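Local coordinates for protein cyclin homolog (Herpesvirus saimiri, PDB 2F2C) that may contribute, as a viral member of the cyclin D subfamily, to cellular transformation and rapid T-cell proliferation during latent infection, at residues Glu64-Pro74 and Glu175-Ile186; Leu197-Glu208 and Thr234-Ser243. All coordinates share one frame; numbering follows the deposited sequence.

Contact 1. Residues Glu64-Pro74 and Glu175-Ile186; sequences ESFELDKSVFP and EAASTTICKALI
Lys70 CA lies 6.5 Å from Ser178 CA, and Pro74 CA lies 6.5 Å from Cys182 CA, so residues 70-74 run in the same general direction as 178-182. The N-terminal cyclin domain thereby meets the second, viral-cyclin part of this all-helical fold. Lys70 lays its methylenes over Ser178, with Lys70 CG 3.3 Å from Ser178 OG, a hydroxyl hydrogen-bonded to Tyr174 O. Bends at chi2 (-65°) and chi4 then carry the ammonium to Glu175, forming a salt bridge in which Lys70 NZ meets Glu175 OE2 at 3.2 Å on the syn side, 22° out of the carboxylate plane. A second salt bridge, long and only weakly hydrogen-bonded, joins Glu64 OE2 to Lys183 NZ at 3.4 Å, the two side chains crossing at about a right angle; Glu64 OE2 also bonds His60 NE2 weakly, and Lys183 makes a cation-pi contact with Tyr249. At the apolar end Pro74 and Phe73 both pack on the helix: Pro74 CD is 3.8 Å from Cys182 SG and Pro74 CG 4.0 Å from Leu185 CD1, while Phe73 meets Leu185 and Ile186. Having CG anti to its backbone N (chi1 -179°) brings the Phe73 ring edge to Cys182 O, near the ring plane and 3.2 Å from Phe73 CE2.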
loop_
_atom_site.group_PDB
_atom_site.type_symbol
_atom_site.label_atom_id
_atom_site.label_comp_id
_atom_site.label_asym_id
_atom_site.label_seq_id
_atom_site.Cartn_x
_atom_site.Cartn_y
_atom_site.Cartn_z
ATOM N N GLU A 64 1.751 -12.724 17.039
ATOM C CA GLU A 64 1.980 -12.123 18.348
ATOM C C GLU A 64 3.402 -12.427 18.803
ATOM O O GLU A 64 4.131 -11.530 19.217
ATOM C CB GLU A 64 0.974 -12.706 19.345
ATOM C CG GLU A 64 0.691 -11.918 20.614
ATOM C CD GLU A 64 -0.249 -12.682 21.563
ATOM O OE1 GLU A 64 0.050 -13.857 21.909
ATOM O OE2 GLU A 64 -1.305 -12.128 21.966
ATOM N N SER A 65 3.804 -13.691 18.700
ATOM C CA SER A 65 5.126 -14.126 19.155
ATOM C C SER A 65 6.279 -13.589 18.316
ATOM O O SER A 65 7.325 -13.243 18.858
ATOM C CB SER A 65 5.194 -15.652 19.230
ATOM O OG SER A 65 4.119 -16.153 20.020
ATOM N N PHE A 66 6.109 -13.504 17.000
ATOM C CA PHE A 66 7.182 -12.940 16.198
ATOM C C PHE A 66 7.091 -11.431 16.057
ATOM O O PHE A 66 7.895 -10.826 15.350
ATOM C CB PHE A 66 7.313 -13.648 14.855
ATOM C CG PHE A 66 7.949 -15.000 14.966
ATOM C CD1 PHE A 66 9.337 -15.124 15.097
ATOM C CD2 PHE A 66 7.171 -16.152 14.969
ATOM C CE1 PHE A 66 9.931 -16.366 15.209
ATOM C CE2 PHE A 66 7.774 -17.403 15.089
ATOM C CZ PHE A 66 9.150 -17.501 15.204
ATOM N N GLU A 67 6.124 -10.837 16.757
ATOM C CA GLU A 67 5.975 -9.373 16.855
ATOM C C GLU A 67 5.646 -8.665 15.529
ATOM O O GLU A 67 6.071 -7.543 15.296
ATOM C CB GLU A 67 7.202 -8.728 17.540
ATOM C CG GLU A 67 7.050 -8.521 19.041
ATOM C CD GLU A 67 8.368 -8.189 19.731
ATOM O OE1 GLU A 67 9.289 -7.624 19.081
ATOM O OE2 GLU A 67 8.505 -8.494 20.939
ATOM N N LEU A 68 4.859 -9.317 14.680
ATOM C CA LEU A 68 4.463 -8.709 13.401
ATOM C C LEU A 68 3.471 -7.546 13.547
ATOM O O LEU A 68 2.655 -7.501 14.484
ATOM C CB LEU A 68 3.914 -9.756 12.421
ATOM C CG LEU A 68 4.656 -11.090 12.338
ATOM C CD1 LEU A 68 3.941 -11.969 11.364
ATOM C CD2 LEU A 68 6.090 -10.903 11.909
ATOM N N ASP A 69 3.559 -6.611 12.609
ATOM C CA ASP A 69 2.668 -5.469 12.556
ATOM C C ASP A 69 1.246 -5.897 12.719
ATOM O O ASP A 69 0.850 -6.934 12.219
ATOM C CB ASP A 69 2.853 -4.731 11.242
ATOM C CG ASP A 69 3.963 -3.700 11.320
ATOM O OD1 ASP A 69 4.886 -3.714 10.462
ATOM O OD2 ASP A 69 4.008 -2.836 12.229
ATOM N N LYS A 70 0.481 -5.073 13.416
ATOM C CA LYS A 70 -0.890 -5.389 13.791
ATOM C C LYS A 70 -1.773 -5.777 12.628
ATOM O O LYS A 70 -2.843 -6.342 12.834
ATOM C CB LYS A 70 -1.547 -4.210 14.498
ATOM C CG LYS A 70 -1.117 -3.992 15.929
ATOM C CD LYS A 70 -1.529 -5.150 16.831
ATOM C CE LYS A 70 -1.362 -4.798 18.285
ATOM N NZ LYS A 70 -0.105 -4.019 18.374
ATOM N N SER A 71 -1.355 -5.519 11.401
ATOM C CA SER A 71 -2.276 -5.770 10.315
ATOM C C SER A 71 -2.021 -7.075 9.514
ATOM O O SER A 71 -2.848 -7.481 8.678
ATOM C CB SER A 71 -2.378 -4.541 9.431
ATOM O OG SER A 71 -1.694 -4.844 8.277
ATOM N N VAL A 72 -0.914 -7.754 9.796
ATOM C CA VAL A 72 -0.639 -9.071 9.200
ATOM C C VAL A 72 -1.713 -10.128 9.492
ATOM O O VAL A 72 -2.127 -10.899 8.608
ATOM C CB VAL A 72 0.697 -9.617 9.698
ATOM C CG1 VAL A 72 0.982 -10.985 9.072
ATOM C CG2 VAL A 72 1.807 -8.619 9.389
ATOM N N PHE A 73 -2.159 -10.187 10.738
ATOM C CA PHE A 73 -3.082 -11.236 11.104
ATOM C C PHE A 73 -4.451 -11.080 10.436
ATOM O O PHE A 73 -4.921 -12.032 9.811
ATOM C CB PHE A 73 -3.196 -11.417 12.621
ATOM C CG PHE A 73 -4.119 -12.516 13.017
ATOM C CD1 PHE A 73 -3.848 -13.831 12.656
ATOM C CD2 PHE A 73 -5.279 -12.242 13.725
ATOM C CE1 PHE A 73 -4.705 -14.859 13.021
ATOM C CE2 PHE A 73 -6.133 -13.267 14.094
ATOM C CZ PHE A 73 -5.852 -14.571 13.740
ATOM N N PRO A 74 -5.109 -9.928 10.564
ATOM C CA PRO A 74 -6.365 -9.733 9.868
ATOM C C PRO A 74 -6.270 -10.132 8.392
ATOM O O PRO A 74 -7.147 -10.865 7.889
ATOM C CB PRO A 74 -6.616 -8.239 10.038
ATOM C CG PRO A 74 -6.083 -7.974 11.366
ATOM C CD PRO A 74 -4.776 -8.750 11.396
ATOM N N GLU A 175 -3.180 0.993 20.067
ATOM C CA GLU A 175 -2.502 -0.146 20.667
ATOM C C GLU A 175 -3.481 -1.166 21.274
ATOM O O GLU A 175 -3.470 -2.341 20.892
ATOM C CB GLU A 175 -1.498 0.368 21.713
ATOM C CG GLU A 175 -0.490 -0.660 22.223
ATOM C CD GLU A 175 -0.003 -1.616 21.133
ATOM O OE1 GLU A 175 0.508 -1.141 20.066
ATOM O OE2 GLU A 175 -0.144 -2.852 21.348
ATOM N N ALA A 176 -4.331 -0.708 22.191
ATOM C CA ALA A 176 -5.342 -1.558 22.811
ATOM C C ALA A 176 -6.390 -2.103 21.812
ATOM O O ALA A 176 -6.697 -3.309 21.808
ATOM C CB ALA A 176 -6.029 -0.815 23.947
ATOM N N ALA A 177 -6.929 -1.230 20.968
ATOM C CA ALA A 177 -8.005 -1.651 20.090
ATOM C C ALA A 177 -7.589 -2.646 19.007
ATOM O O ALA A 177 -8.369 -3.544 18.675
ATOM C CB ALA A 177 -8.745 -0.454 19.502
ATOM N N SER A 178 -6.383 -2.511 18.460
ATOM C CA SER A 178 -5.917 -3.500 17.472
ATOM C C SER A 178 -5.671 -4.877 18.111
ATOM O O SER A 178 -5.971 -5.908 17.502
ATOM C CB SER A 178 -4.701 -3.026 16.655
ATOM O OG SER A 178 -3.634 -2.553 17.447
ATOM N N THR A 179 -5.161 -4.888 19.345
ATOM C CA THR A 179 -4.982 -6.132 20.073
ATOM C C THR A 179 -6.342 -6.792 20.236
ATOM O O THR A 179 -6.513 -7.966 19.903
ATOM C CB THR A 179 -4.364 -5.881 21.453
ATOM O OG1 THR A 179 -3.139 -5.159 21.315
ATOM C CG2 THR A 179 -3.929 -7.205 22.085
ATOM N N THR A 180 -7.301 -6.018 20.740
ATOM C CA THR A 180 -8.693 -6.441 20.874
ATOM C C THR A 180 -9.316 -6.937 19.554
ATOM O O THR A 180 -9.940 -8.013 19.509
ATOM C CB THR A 180 -9.511 -5.278 21.449
ATOM O OG1 THR A 180 -8.963 -4.890 22.716
ATOM C CG2 THR A 180 -10.940 -5.722 21.770
ATOM N N ILE A 181 -9.151 -6.170 18.479
ATOM C CA ILE A 181 -9.689 -6.621 17.191
ATOM C C ILE A 181 -9.026 -7.937 16.729
ATOM O O ILE A 181 -9.735 -8.909 16.424
ATOM C CB ILE A 181 -9.633 -5.507 16.126
ATOM C CG1 ILE A 181 -10.735 -4.491 16.385
ATOM C CG2 ILE A 181 -9.862 -6.068 14.780
ATOM C CD1 ILE A 181 -10.341 -3.075 16.045
ATOM N N CYS A 182 -7.685 -7.975 16.733
ATOM C CA CYS A 182 -6.944 -9.177 16.329
ATOM C C CYS A 182 -7.305 -10.435 17.100
ATOM O O CYS A 182 -7.273 -11.511 16.526
ATOM C CB CYS A 182 -5.453 -8.970 16.398
ATOM S SG CYS A 182 -4.813 -7.915 15.093
ATOM N N LYS A 183 -7.648 -10.340 18.380
ATOM C CA LYS A 183 -8.048 -11.566 19.080
ATOM C C LYS A 183 -9.472 -11.994 18.712
ATOM O O LYS A 183 -9.696 -13.162 18.405
ATOM C CB LYS A 183 -7.868 -11.465 20.590
ATOM C CG LYS A 183 -6.420 -11.653 21.074
ATOM C CD LYS A 183 -6.397 -12.034 22.549
ATOM C CE LYS A 183 -4.985 -12.306 23.057
ATOM N NZ LYS A 183 -4.225 -11.078 23.423
ATOM N N ALA A 184 -10.423 -11.051 18.706
ATOM C CA ALA A 184 -11.823 -11.330 18.319
ATOM C C ALA A 184 -11.942 -12.094 17.002
ATOM O O ALA A 184 -12.708 -13.049 16.916
ATOM C CB ALA A 184 -12.630 -10.042 18.262
ATOM N N LEU A 185 -11.155 -11.688 15.999
ATOM C CA LEU A 185 -11.158 -12.305 14.658
ATOM C C LEU A 185 -10.888 -13.810 14.645
ATOM O O LEU A 185 -11.021 -14.441 13.600
ATOM C CB LEU A 185 -10.152 -11.614 13.733
ATOM C CG LEU A 185 -10.667 -10.349 13.056
ATOM C CD1 LEU A 185 -9.543 -9.457 12.646
ATOM C CD2 LEU A 185 -11.518 -10.684 11.867
ATOM N N ILE A 186 -10.480 -14.370 15.784
ATOM C CA ILE A 186 -10.316 -15.817 15.921
ATOM C C ILE A 186 -11.684 -16.515 15.875
ATOM O O ILE A 186 -11.830 -17.603 15.305
ATOM C CB ILE A 186 -9.543 -16.161 17.248
ATOM C CG1 ILE A 186 -8.100 -15.668 17.159
ATOM C CG2 ILE A 186 -9.557 -17.660 17.560
ATOM C CD1 ILE A 186 -7.207 -16.087 18.343
#

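Contact 2. Residues Leu197-Glu208 and Thr234-Ser243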
loop_
_atom_site.group_PDB
_atom_site.type_symbol
_atom_site.label_atom_id
_atom_site.label_comp_id
_atom_site.label_asym_id
_atom_site.label_seq_id
_atom_site.Cartn_x
_atom_site.Cartn_y
_atom_site.Cartn_z
ATOM N N LEU A 197 -17.552 -2.443 10.962
ATOM C CA LEU A 197 -18.280 -2.776 12.182
ATOM C C LEU A 197 -17.392 -3.467 13.223
ATOM O O LEU A 197 -17.360 -3.038 14.386
ATOM C CB LEU A 197 -19.531 -3.605 11.883
ATOM C CG LEU A 197 -20.741 -2.789 11.421
ATOM C CD1 LEU A 197 -21.879 -3.709 10.994
ATOM C CD2 LEU A 197 -21.187 -1.782 12.492
ATOM N N ILE A 198 -16.675 -4.519 12.817
ATOM C CA ILE A 198 -15.695 -5.145 13.708
ATOM C C ILE A 198 -14.853 -4.069 14.409
ATOM O O ILE A 198 -14.724 -4.072 15.638
ATOM C CB ILE A 198 -14.773 -6.087 12.935
ATOM C CG1 ILE A 198 -15.566 -7.169 12.203
ATOM C CG2 ILE A 198 -13.724 -6.694 13.869
ATOM C CD1 ILE A 198 -14.741 -7.841 11.099
ATOM N N CYS A 199 -14.312 -3.138 13.617
ATOM C CA CYS A 199 -13.483 -2.051 14.128
ATOM C C CYS A 199 -14.205 -1.149 15.102
ATOM O O CYS A 199 -13.726 -0.955 16.194
ATOM C CB CYS A 199 -12.951 -1.186 13.004
ATOM S SG CYS A 199 -11.809 0.043 13.683
ATOM N N ALA A 200 -15.322 -0.562 14.685
ATOM C CA ALA A 200 -16.213 0.168 15.590
ATOM C C ALA A 200 -16.346 -0.528 16.947
ATOM O O ALA A 200 -16.182 0.100 17.995
ATOM C CB ALA A 200 -17.625 0.334 14.949
ATOM N N GLY A 201 -16.658 -1.820 16.915
ATOM C CA GLY A 201 -16.839 -2.603 18.122
ATOM C C GLY A 201 -15.557 -2.680 18.933
ATOM O O GLY A 201 -15.575 -2.438 20.148
ATOM N N GLY A 202 -14.443 -3.000 18.275
ATOM C CA GLY A 202 -13.166 -3.045 18.961
ATOM C C GLY A 202 -12.893 -1.765 19.739
ATOM O O GLY A 202 -12.299 -1.787 20.810
ATOM N N LEU A 203 -13.350 -0.647 19.206
ATOM C CA LEU A 203 -12.980 0.649 19.721
ATOM C C LEU A 203 -13.845 0.962 20.921
ATOM O O LEU A 203 -13.363 1.486 21.940
ATOM C CB LEU A 203 -13.170 1.700 18.625
ATOM C CG LEU A 203 -12.261 2.918 18.554
ATOM C CD1 LEU A 203 -10.788 2.546 18.732
ATOM C CD2 LEU A 203 -12.447 3.578 17.207
ATOM N N LEU A 204 -15.123 0.623 20.802
ATOM C CA LEU A 204 -16.057 0.849 21.885
ATOM C C LEU A 204 -15.668 0.038 23.107
ATOM O O LEU A 204 -15.666 0.563 24.219
ATOM C CB LEU A 204 -17.487 0.529 21.461
ATOM C CG LEU A 204 -18.113 1.500 20.464
ATOM C CD1 LEU A 204 -19.300 0.841 19.776
ATOM C CD2 LEU A 204 -18.510 2.819 21.117
ATOM N N THR A 205 -15.337 -1.235 22.892
ATOM C CA THR A 205 -14.895 -2.138 23.956
ATOM C C THR A 205 -13.734 -1.526 24.707
ATOM O O THR A 205 -13.750 -1.464 25.947
ATOM C CB THR A 205 -14.418 -3.464 23.355
ATOM O OG1 THR A 205 -15.344 -3.890 22.351
ATOM C CG2 THR A 205 -14.451 -4.583 24.409
ATOM N N THR A 206 -12.737 -1.081 23.945
ATOM C CA THR A 206 -11.534 -0.485 24.483
ATOM C C THR A 206 -11.858 0.752 25.326
ATOM O O THR A 206 -11.531 0.796 26.517
ATOM C CB THR A 206 -10.584 -0.153 23.323
ATOM O OG1 THR A 206 -10.155 -1.375 22.708
ATOM C CG2 THR A 206 -9.293 0.493 23.822
ATOM N N ILE A 207 -12.527 1.730 24.709
ATOM C CA ILE A 207 -12.967 2.960 25.398
ATOM C C ILE A 207 -13.685 2.696 26.743
ATOM O O ILE A 207 -13.488 3.435 27.718
ATOM C CB ILE A 207 -13.842 3.835 24.465
ATOM C CG1 ILE A 207 -13.013 4.410 23.319
ATOM C CG2 ILE A 207 -14.483 4.980 25.224
ATOM C CD1 ILE A 207 -13.868 4.952 22.189
ATOM N N GLU A 208 -14.494 1.642 26.791
ATOM C CA GLU A 208 -15.135 1.201 28.024
ATOM C C GLU A 208 -14.130 0.721 29.103
ATOM O O GLU A 208 -13.907 1.438 30.086
ATOM C CB GLU A 208 -16.159 0.119 27.700
ATOM C CG GLU A 208 -17.120 -0.235 28.820
ATOM C CD GLU A 208 -17.840 -1.538 28.545
ATOM O OE1 GLU A 208 -18.922 -1.766 29.124
ATOM O OE2 GLU A 208 -17.318 -2.343 27.744
ATOM N N THR A 234 -27.549 -2.264 15.596
ATOM C CA THR A 234 -26.497 -3.105 15.022
ATOM C C THR A 234 -25.064 -2.676 15.410
ATOM O O THR A 234 -24.133 -3.465 15.248
ATOM C CB THR A 234 -26.699 -3.347 13.495
ATOM O OG1 THR A 234 -25.428 -3.312 12.810
ATOM C CG2 THR A 234 -27.413 -2.202 12.882
ATOM N N VAL A 235 -24.888 -1.462 15.939
ATOM C CA VAL A 235 -23.588 -1.063 16.527
ATOM C C VAL A 235 -23.422 -1.628 17.937
ATOM O O VAL A 235 -22.415 -2.255 18.260
ATOM C CB VAL A 235 -23.379 0.463 16.556
ATOM C CG1 VAL A 235 -22.210 0.823 17.447
ATOM C CG2 VAL A 235 -23.110 0.979 15.173
ATOM N N ARG A 236 -24.423 -1.395 18.769
ATOM C CA ARG A 236 -24.437 -1.919 20.110
ATOM C C ARG A 236 -24.224 -3.441 20.141
ATOM O O ARG A 236 -23.467 -3.922 20.970
ATOM C CB ARG A 236 -25.737 -1.508 20.783
ATOM C CG ARG A 236 -25.784 -1.728 22.284
ATOM C CD ARG A 236 -26.501 -0.607 23.053
ATOM N NE ARG A 236 -27.775 -0.220 22.448
ATOM C CZ ARG A 236 -28.295 1.006 22.502
ATOM N NH1 ARG A 236 -27.649 1.992 23.126
ATOM N NH2 ARG A 236 -29.469 1.251 21.928
ATOM N N THR A 237 -24.870 -4.186 19.243
ATOM C CA THR A 237 -24.664 -5.647 19.125
ATOM C C THR A 237 -23.237 -6.037 18.723
ATOM O O THR A 237 -22.712 -7.045 19.189
ATOM C CB THR A 237 -25.656 -6.272 18.108
ATOM O OG1 THR A 237 -26.964 -6.281 18.668
ATOM C CG2 THR A 237 -25.386 -7.759 17.881
ATOM N N VAL A 238 -22.625 -5.275 17.825
ATOM C CA VAL A 238 -21.276 -5.614 17.402
ATOM C C VAL A 238 -20.254 -5.278 18.500
ATOM O O VAL A 238 -19.324 -6.048 18.709
ATOM C CB VAL A 238 -20.916 -5.036 16.027
ATOM C CG1 VAL A 238 -19.441 -5.159 15.757
ATOM C CG2 VAL A 238 -21.677 -5.787 14.950
ATOM N N LYS A 239 -20.443 -4.170 19.221
ATOM C CA LYS A 239 -19.677 -3.921 20.451
ATOM C C LYS A 239 -19.684 -5.177 21.345
ATOM O O LYS A 239 -18.635 -5.720 21.686
ATOM C CB LYS A 239 -20.212 -2.689 21.195
ATOM C CG LYS A 239 -19.496 -2.340 22.493
ATOM C CD LYS A 239 -20.119 -3.037 23.679
ATOM C CE LYS A 239 -19.537 -2.577 24.996
ATOM N NZ LYS A 239 -18.090 -2.932 25.102
ATOM N N ASP A 240 -20.867 -5.663 21.681
ATOM C CA ASP A 240 -20.980 -6.849 22.528
ATOM C C ASP A 240 -20.419 -8.129 21.896
ATOM O O ASP A 240 -19.937 -9.007 22.608
ATOM C CB ASP A 240 -22.429 -7.056 22.994
ATOM C CG ASP A 240 -22.932 -5.913 23.881
ATOM O OD1 ASP A 240 -22.268 -4.848 23.965
ATOM O OD2 ASP A 240 -23.995 -5.984 24.527
ATOM N N GLN A 241 -20.460 -8.237 20.573
ATOM C CA GLN A 241 -19.960 -9.440 19.911
ATOM C C GLN A 241 -18.443 -9.516 19.937
ATOM O O GLN A 241 -17.882 -10.589 20.213
ATOM C CB GLN A 241 -20.452 -9.519 18.483
ATOM C CG GLN A 241 -21.740 -10.279 18.355
ATOM C CD GLN A 241 -22.325 -10.153 16.972
ATOM O OE1 GLN A 241 -22.594 -9.040 16.516
ATOM N NE2 GLN A 241 -22.505 -11.285 16.288
ATOM N N VAL A 242 -17.792 -8.386 19.650
ATOM C CA VAL A 242 -16.347 -8.297 19.667
ATOM C C VAL A 242 -15.850 -8.577 21.089
ATOM O O VAL A 242 -15.013 -9.454 21.307
ATOM C CB VAL A 242 -15.830 -6.892 19.187
ATOM C CG1 VAL A 242 -14.362 -6.714 19.561
ATOM C CG2 VAL A 242 -16.046 -6.683 17.682
ATOM N N SER A 243 -16.388 -7.838 22.052
ATOM C CA SER A 243 -16.089 -8.055 23.458
ATOM C C SER A 243 -16.169 -9.537 23.885
ATOM O O SER A 243 -15.279 -10.038 24.572
ATOM C CB SER A 243 -17.000 -7.183 24.312
ATOM O OG SER A 243 -16.755 -7.424 25.677
#
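Leu197 opens the contact against the start of helix 232-247: its carbonyl O is 3.3 Å from Val238 CG1, while its CD2 branch packs on Val235 CG2. One residue on, Ile198 offers mainly its backbone, with O 3.6 Å from Val242 CG2. At Gly201 the two backbones come together. Gly201 CA and Lys239 CA are 3.9 Å apart, and the segment axes approach to 7.7 Å at a signed crossing angle of -71°, a closeness consistent with a glycine, which has no side chain, at that point. Val242 is a knob in the hole formed by Ile198, Gly201, Gly202 and Thr205, its CG1 branch against Gly202 CA. This glycine-mediated crossing joins two helices of the second, viral-cyclin half of the cyclin fold, and helix 218-228 covers the side of Ala200 and Leu204. Leu204 packs CB on Lys239 CG at 3.7 Å and turns CD1 to Val235 CG1, Leu204 and Val235 crossing at about a right angle. Thr205 splits its branches: CG2 packs on Ser243 CB at 3.6 Å, whereas OG1 donates to Gly201 O, which Thr205 N also grips. Lys239, bent at chi2 (-90°), passes obliquely across Leu204 and Thr205 and makes a cation-pi contact with Trp217. Extended Glu208 receives the Lys239 ammonium, with OE2 2.8 Å from Lys239 NZ, the nitrogen standing 49° out of the carboxylate plane.

Followed from the N terminus, the chain leaves helix 49-65, turns into helix 72-83 and, with 100 residues between Pro74 and Glu175, returns as helix 170-184 to close contact 1, which ties the N-terminal cyclin domain to the viral-cyclin half. Helix 195-208 comes next and opens contact 2; a shorter excursion of 25 residues, including helix 218-228, ends when helix 232-247 packs back on it. The two loops therefore lie in series, neither nested nor crossed. Their centres are about 16 Å apart, yet they adjoin through consecutive helices: Ala177 CA is 3.4 Å from Thr206 OG1, and Ala177 CB is 3.7 Å from Leu203 CD1. The assembly's other protein chain reaches contact 1 but not contact 2.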